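Local coordinates for protein O-methyltransferase (Saccharopolyspora spinosa, PDB 4CE0) that probably transfers a methyl group from S-adenosyl-L-methionine to the 4'-hydroxyl of a spinosyn rhamnose, in a magnesium-dependent manner, at residues D187-Y200 against L216-E229. Numbering follows the deposited sequence.
Sequences DLYESTMDSLRNLY and LPSCQDAVKGFRAE. With SAH (S-adenosyl-L-homocysteine), chain B.
Phe-226 gives the widest surface to this contact, laying one ring face over Leu-196: CB of Leu-196 stands over the centre of the Phe-226 ring, 3.8 Å from its centroid and close to its normal, a centred CH-pi contact. CG of Phe-226 is anti to its backbone N, which carries the ring across to helix 189-199. There its edge turns toward the face of Tyr-200 in an offset edge-to-face pair, with planes at 73°, while Met-193 SD lies obliquely beside the ring as a Met-aromatic contact. Bends at chi2 and chi3 curl the Met-193 chain back, bringing its CE to 3.3 Å from Ala-222 O. One turn toward the N-terminus, Ala-222 CB sits over a face of Tyr-189, 4.1 Å from that ring's centroid, and also meets Thr-192 CG2 at 3.8 Å.

Polar bonds close both ends. Ser-218 OG donates to Asp-187 O over 2.7 Å, tilted out of the carbonyl plane. At the far end a salt bridge joins Arg-197 NH1 to Glu-229 OE1 at 2.9 Å; it is nearly straight (170°) and reaches the syn side of the carboxylate, although Glu-229 is poorly ordered. In the second shell, Thr-192 OG1 bonds to Leu-188 O, and Ser-191 OG donates to N7 of S-adenosyl-L-homocysteine (2.8 Å), so helix 189-199 contributes directly to the cofactor pocket. Asp-187 lies near the magnesium site of Asp-185, Asp-212 and Asp-213.

The helix axes cross at -32° and approach to 8.0 Å, as neighbours in a Rossmann-like methyltransferase fold. Beneath them run the adjacent parallel strands 179-184 and 207-211: Leu-196 rests on Leu-184 of the former, Cys-219 and Val-223 on Ile-211 of the latter.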
loop_
_atom_site.group_PDB
_atom_site.type_symbol
_atom_site.label_atom_id
_atom_site.label_comp_id
_atom_site.label_asym_id
_atom_site.label_seq_id
_atom_site.Cartn_x
_atom_site.Cartn_y
_atom_site.Cartn_z
ATOM N N ASP A 187 24.960 11.063 3.144
ATOM C CA ASP A 187 25.575 11.691 1.987
ATOM C C ASP A 187 27.046 12.075 2.192
ATOM O O ASP A 187 27.835 12.071 1.251
ATOM C CB ASP A 187 24.773 12.931 1.632
ATOM C CG ASP A 187 23.370 12.589 1.162
ATOM O OD1 ASP A 187 23.247 11.759 0.229
ATOM O OD2 ASP A 187 22.398 13.123 1.737
ATOM N N LEU A 188 27.413 12.407 3.415
ATOM C CA LEU A 188 28.714 13.005 3.668
ATOM C C LEU A 188 29.828 11.983 3.551
ATOM O O LEU A 188 29.613 10.781 3.716
ATOM C CB LEU A 188 28.729 13.623 5.062
ATOM C CG LEU A 188 27.496 14.468 5.411
ATOM C CD1 LEU A 188 27.651 15.125 6.783
ATOM C CD2 LEU A 188 27.297 15.523 4.366
ATOM N N TYR A 189 31.024 12.486 3.288
ATOM C CA TYR A 189 32.232 11.695 3.346
ATOM C C TYR A 189 32.367 10.988 4.680
ATOM O O TYR A 189 32.532 9.749 4.748
ATOM C CB TYR A 189 33.438 12.621 3.143
ATOM C CG TYR A 189 34.750 11.885 3.157
ATOM C CD1 TYR A 189 35.377 11.555 4.350
ATOM C CD2 TYR A 189 35.347 11.501 1.975
ATOM C CE1 TYR A 189 36.564 10.862 4.352
ATOM C CE2 TYR A 189 36.519 10.819 1.956
ATOM C CZ TYR A 189 37.140 10.501 3.140
ATOM O OH TYR A 189 38.336 9.814 3.102
ATOM N N GLU A 190 32.301 11.757 5.760
ATOM C CA GLU A 190 32.493 11.180 7.101
ATOM C C GLU A 190 31.470 10.092 7.462
ATOM O O GLU A 190 31.825 9.069 8.073
ATOM C CB GLU A 190 32.457 12.273 8.173
ATOM C CG GLU A 190 33.614 13.267 8.071
ATOM C CD GLU A 190 34.992 12.619 8.201
ATOM O OE1 GLU A 190 35.160 11.692 9.033
ATOM O OE2 GLU A 190 35.911 13.052 7.467
ATOM N N SER A 191 30.209 10.334 7.108
ATOM C CA SER A 191 29.127 9.396 7.378
ATOM C C SER A 191 29.387 8.081 6.648
ATOM O O SER A 191 29.300 6.994 7.231
ATOM C CB SER A 191 27.797 9.980 6.903
ATOM O OG SER A 191 27.518 11.208 7.554
ATOM N N THR A 192 29.736 8.204 5.368
ATOM C CA THR A 192 30.027 7.056 4.519
ATOM C C THR A 192 31.248 6.310 5.041
ATOM O O THR A 192 31.214 5.083 5.207
ATOM C CB THR A 192 30.267 7.499 3.047
ATOM O OG1 THR A 192 29.154 8.273 2.600
ATOM C CG2 THR A 192 30.452 6.311 2.146
ATOM N N MET A 193 32.323 7.033 5.325
ATOM C CA MET A 193 33.531 6.384 5.866
ATOM C C MET A 193 33.295 5.672 7.218
ATOM O O MET A 193 33.688 4.502 7.409
ATOM C CB MET A 193 34.673 7.394 5.988
ATOM C CG MET A 193 36.021 6.748 6.265
ATOM S SD MET A 193 36.565 5.614 4.959
ATOM C CE MET A 193 37.017 6.728 3.627
ATOM N N ASP A 194 32.656 6.370 8.151
ATOM C CA ASP A 194 32.390 5.800 9.483
ATOM C C ASP A 194 31.545 4.536 9.405
ATOM O O ASP A 194 31.745 3.597 10.181
ATOM C CB ASP A 194 31.694 6.825 10.384
ATOM C CG ASP A 194 32.634 7.923 10.851
ATOM O OD1 ASP A 194 33.857 7.649 10.960
ATOM O OD2 ASP A 194 32.150 9.053 11.097
ATOM N N SER A 195 30.594 4.520 8.474
ATOM C CA SER A 195 29.773 3.361 8.271
ATOM C C SER A 195 30.588 2.211 7.676
ATOM O O SER A 195 30.502 1.077 8.129
ATOM C CB SER A 195 28.551 3.726 7.384
ATOM O OG SER A 195 27.755 2.574 7.162
ATOM N N LEU A 196 31.371 2.494 6.645
ATOM C CA LEU A 196 32.168 1.447 6.007
ATOM C C LEU A 196 33.203 0.907 6.964
ATOM O O LEU A 196 33.301 -0.305 7.137
ATOM C CB LEU A 196 32.869 1.949 4.721
ATOM C CG LEU A 196 31.947 2.148 3.520
ATOM C CD1 LEU A 196 32.711 2.838 2.410
ATOM C CD2 LEU A 196 31.394 0.818 3.044
ATOM N N ARG A 197 33.980 1.793 7.576
ATOM C CA ARG A 197 35.042 1.350 8.505
ATOM C C ARG A 197 34.514 0.423 9.606
ATOM O O ARG A 197 35.137 -0.579 9.941
ATOM C CB ARG A 197 35.714 2.531 9.186
ATOM C CG ARG A 197 36.633 3.315 8.281
ATOM C CD ARG A 197 37.582 4.267 9.042
ATOM N NE ARG A 197 38.262 5.127 8.081
ATOM C CZ ARG A 197 39.201 4.701 7.238
ATOM N NH1 ARG A 197 39.614 3.432 7.269
ATOM N NH2 ARG A 197 39.737 5.543 6.369
ATOM N N ASN A 198 33.361 0.756 10.170
ATOM C CA ASN A 198 32.830 -0.004 11.282
ATOM C C ASN A 198 31.951 -1.198 10.909
ATOM O O ASN A 198 31.905 -2.170 11.670
ATOM C CB ASN A 198 32.093 0.935 12.250
ATOM C CG ASN A 198 33.038 2.005 12.858
ATOM O OD1 ASN A 198 33.890 1.673 13.653
ATOM N ND2 ASN A 198 32.866 3.267 12.483
ATOM N N LEU A 199 31.247 -1.149 9.771
ATOM C CA LEU A 199 30.265 -2.202 9.479
ATOM C C LEU A 199 30.657 -3.133 8.344
ATOM O O LEU A 199 30.242 -4.289 8.321
ATOM C CB LEU A 199 28.876 -1.598 9.225
ATOM C CG LEU A 199 28.284 -0.762 10.360
ATOM C CD1 LEU A 199 26.901 -0.219 9.934
ATOM C CD2 LEU A 199 28.176 -1.566 11.664
ATOM N N TYR A 200 31.454 -2.654 7.395
ATOM C CA TYR A 200 31.879 -3.548 6.324
ATOM C C TYR A 200 32.535 -4.831 6.825
ATOM O O TYR A 200 32.306 -5.888 6.260
ATOM C CB TYR A 200 32.850 -2.890 5.365
ATOM C CG TYR A 200 33.095 -3.769 4.150
ATOM C CD1 TYR A 200 32.141 -3.861 3.163
ATOM C CD2 TYR A 200 34.280 -4.518 4.001
ATOM C CE1 TYR A 200 32.331 -4.646 2.050
ATOM C CE2 TYR A 200 34.476 -5.332 2.875
ATOM C CZ TYR A 200 33.479 -5.375 1.897
ATOM O OH TYR A 200 33.591 -6.140 0.744
ATOM N N LEU A 216 27.676 11.096 -5.889
ATOM C CA LEU A 216 27.911 12.273 -5.105
ATOM C C LEU A 216 29.401 12.266 -4.795
ATOM O O LEU A 216 29.889 11.280 -4.234
ATOM C CB LEU A 216 27.087 12.197 -3.811
ATOM C CG LEU A 216 27.022 13.434 -2.911
ATOM C CD1 LEU A 216 26.145 14.487 -3.570
ATOM C CD2 LEU A 216 26.515 13.108 -1.474
ATOM N N PRO A 217 30.146 13.323 -5.211
ATOM C CA PRO A 217 31.516 13.415 -4.704
ATOM C C PRO A 217 31.354 13.715 -3.225
ATOM O O PRO A 217 30.430 14.457 -2.876
ATOM C CB PRO A 217 32.111 14.599 -5.477
ATOM C CG PRO A 217 30.912 15.475 -5.759
ATOM C CD PRO A 217 29.762 14.526 -5.974
ATOM N N SER A 218 32.209 13.148 -2.394
ATOM C CA SER A 218 32.055 13.100 -0.915
ATOM C C SER A 218 31.765 11.649 -0.656
ATOM O O SER A 218 32.625 10.959 -0.161
ATOM C CB SER A 218 30.981 14.014 -0.260
ATOM O OG SER A 218 29.678 13.449 -0.237
ATOM N N CYS A 219 30.581 11.166 -1.049
ATOM C CA CYS A 219 30.263 9.770 -0.785
ATOM C C CYS A 219 31.235 8.914 -1.565
ATOM O O CYS A 219 31.851 7.993 -1.016
ATOM C CB CYS A 219 28.785 9.460 -1.093
ATOM S SG CYS A 219 28.335 7.707 -1.047
ATOM N N GLN A 220 31.445 9.299 -2.819
ATOM C CA GLN A 220 32.250 8.542 -3.799
ATOM C C GLN A 220 33.732 8.452 -3.386
ATOM O O GLN A 220 34.384 7.389 -3.450
ATOM C CB GLN A 220 32.122 9.226 -5.163
ATOM C CG GLN A 220 32.618 8.419 -6.324
ATOM C CD GLN A 220 32.440 9.149 -7.634
ATOM O OE1 GLN A 220 31.323 9.358 -8.093
ATOM N NE2 GLN A 220 33.546 9.562 -8.232
ATOM N N ASP A 221 34.252 9.589 -2.959
ATOM C CA ASP A 221 35.590 9.677 -2.416
ATOM C C ASP A 221 35.806 8.785 -1.196
ATOM O O ASP A 221 36.851 8.155 -1.077
ATOM C CB ASP A 221 35.926 11.143 -2.147
ATOM C CG ASP A 221 36.196 11.933 -3.458
ATOM O OD1 ASP A 221 36.011 11.378 -4.577
ATOM O OD2 ASP A 221 36.591 13.117 -3.374
ATOM N N ALA A 222 34.820 8.687 -0.303
ATOM C CA ALA A 222 34.950 7.766 0.808
ATOM C C ALA A 222 35.005 6.316 0.338
ATOM O O ALA A 222 35.790 5.527 0.850
ATOM C CB ALA A 222 33.824 7.958 1.832
ATOM N N VAL A 223 34.147 5.964 -0.614
ATOM C CA VAL A 223 34.025 4.587 -1.068
ATOM C C VAL A 223 35.309 4.141 -1.764
ATOM O O VAL A 223 35.855 3.076 -1.487
ATOM C CB VAL A 223 32.830 4.435 -2.043
ATOM C CG1 VAL A 223 32.793 3.037 -2.613
ATOM C CG2 VAL A 223 31.475 4.811 -1.354
ATOM N N LYS A 224 35.790 4.962 -2.686
ATOM C CA LYS A 224 37.059 4.677 -3.323
ATOM C C LYS A 224 38.209 4.712 -2.278
ATOM O O LYS A 224 39.065 3.819 -2.251
ATOM C CB LYS A 224 37.277 5.642 -4.499
ATOM C CG LYS A 224 36.285 5.383 -5.647
ATOM C CD LYS A 224 36.247 6.484 -6.702
ATOM C CE LYS A 224 37.595 6.658 -7.375
ATOM N NZ LYS A 224 37.730 5.891 -8.652
ATOM N N GLY A 225 38.213 5.701 -1.391
ATOM C CA GLY A 225 39.282 5.788 -0.403
ATOM C C GLY A 225 39.258 4.576 0.513
ATOM O O GLY A 225 40.286 3.995 0.828
ATOM N N PHE A 226 38.069 4.166 0.932
ATOM C CA PHE A 226 37.954 2.978 1.768
ATOM C C PHE A 226 38.351 1.715 0.988
ATOM O O PHE A 226 39.099 0.886 1.489
ATOM C CB PHE A 226 36.537 2.834 2.359
ATOM C CG PHE A 226 36.350 1.573 3.141
ATOM C CD1 PHE A 226 36.908 1.436 4.403
ATOM C CD2 PHE A 226 35.670 0.499 2.596
ATOM C CE1 PHE A 226 36.770 0.255 5.109
ATOM C CE2 PHE A 226 35.515 -0.674 3.307
ATOM C CZ PHE A 226 36.061 -0.793 4.563
ATOM N N ARG A 227 37.875 1.577 -0.245
ATOM C CA ARG A 227 38.197 0.390 -1.050
ATOM C C ARG A 227 39.707 0.231 -1.293
ATOM O O ARG A 227 40.237 -0.894 -1.278
ATOM C CB ARG A 227 37.464 0.443 -2.389
ATOM C CG ARG A 227 35.997 0.051 -2.240
ATOM C CD ARG A 227 35.209 0.453 -3.443
ATOM N NE ARG A 227 35.629 -0.259 -4.629
ATOM C CZ ARG A 227 35.198 -1.457 -5.003
ATOM N NH1 ARG A 227 34.310 -2.116 -4.279
ATOM N NH2 ARG A 227 35.669 -2.003 -6.127
ATOM N N ALA A 228 40.388 1.357 -1.485
ATOM C CA ALA A 228 41.835 1.353 -1.775
ATOM C C ALA A 228 42.656 0.873 -0.588
ATOM O O ALA A 228 43.606 0.134 -0.766
ATOM C CB ALA A 228 42.289 2.723 -2.181
ATOM N N GLU A 229 42.290 1.304 0.618
ATOM C CA GLU A 229 43.002 0.904 1.826
ATOM C C GLU A 229 42.971 -0.608 2.013
ATOM O O GLU A 229 44.013 -1.228 2.150
ATOM C CB GLU A 229 42.413 1.586 3.061
ATOM C CG GLU A 229 43.167 1.258 4.354
ATOM C CD GLU A 229 42.674 2.051 5.545
ATOM O OE1 GLU A 229 41.731 2.854 5.378
ATOM O OE2 GLU A 229 43.234 1.875 6.646
HETATM N N SAH B . 14.904 8.243 2.384
HETATM C CA SAH B . 16.355 8.081 2.569
HETATM C CB SAH B . 16.973 8.823 3.729
HETATM C CG SAH B . 18.463 9.025 4.001
HETATM S SD SAH B . 18.616 10.815 4.283
HETATM C C SAH B . 16.358 6.632 2.852
HETATM O O SAH B . 17.382 6.203 3.357
HETATM O OXT SAH B . 15.149 6.104 2.450
HETATM C "C5'" SAH B . 20.173 10.915 5.236
HETATM C "C4'" SAH B . 20.060 10.426 6.687
HETATM O "O4'" SAH B . 21.340 10.178 7.230
HETATM C "C3'" SAH B . 19.405 11.424 7.647
HETATM O "O3'" SAH B . 18.298 10.777 8.240
HETATM C "C2'" SAH B . 20.469 11.827 8.675
HETATM O "O2'" SAH B . 20.043 12.104 10.026
HETATM C "C1'" SAH B . 21.429 10.637 8.578
HETATM N N9 SAH B . 22.857 10.900 8.875
HETATM C C8 SAH B . 23.773 11.436 7.995
HETATM N N7 SAH B . 24.966 11.458 8.605
HETATM C C5 SAH B . 24.845 10.914 9.836
HETATM C C6 SAH B . 25.743 10.691 10.883
HETATM N N6 SAH B . 27.027 11.024 10.773
HETATM N N1 SAH B . 25.300 10.125 12.054
HETATM C C2 SAH B . 23.983 9.743 12.213
HETATM N N3 SAH B . 23.105 9.998 11.185
HETATM C C4 SAH B . 23.524 10.535 10.005
#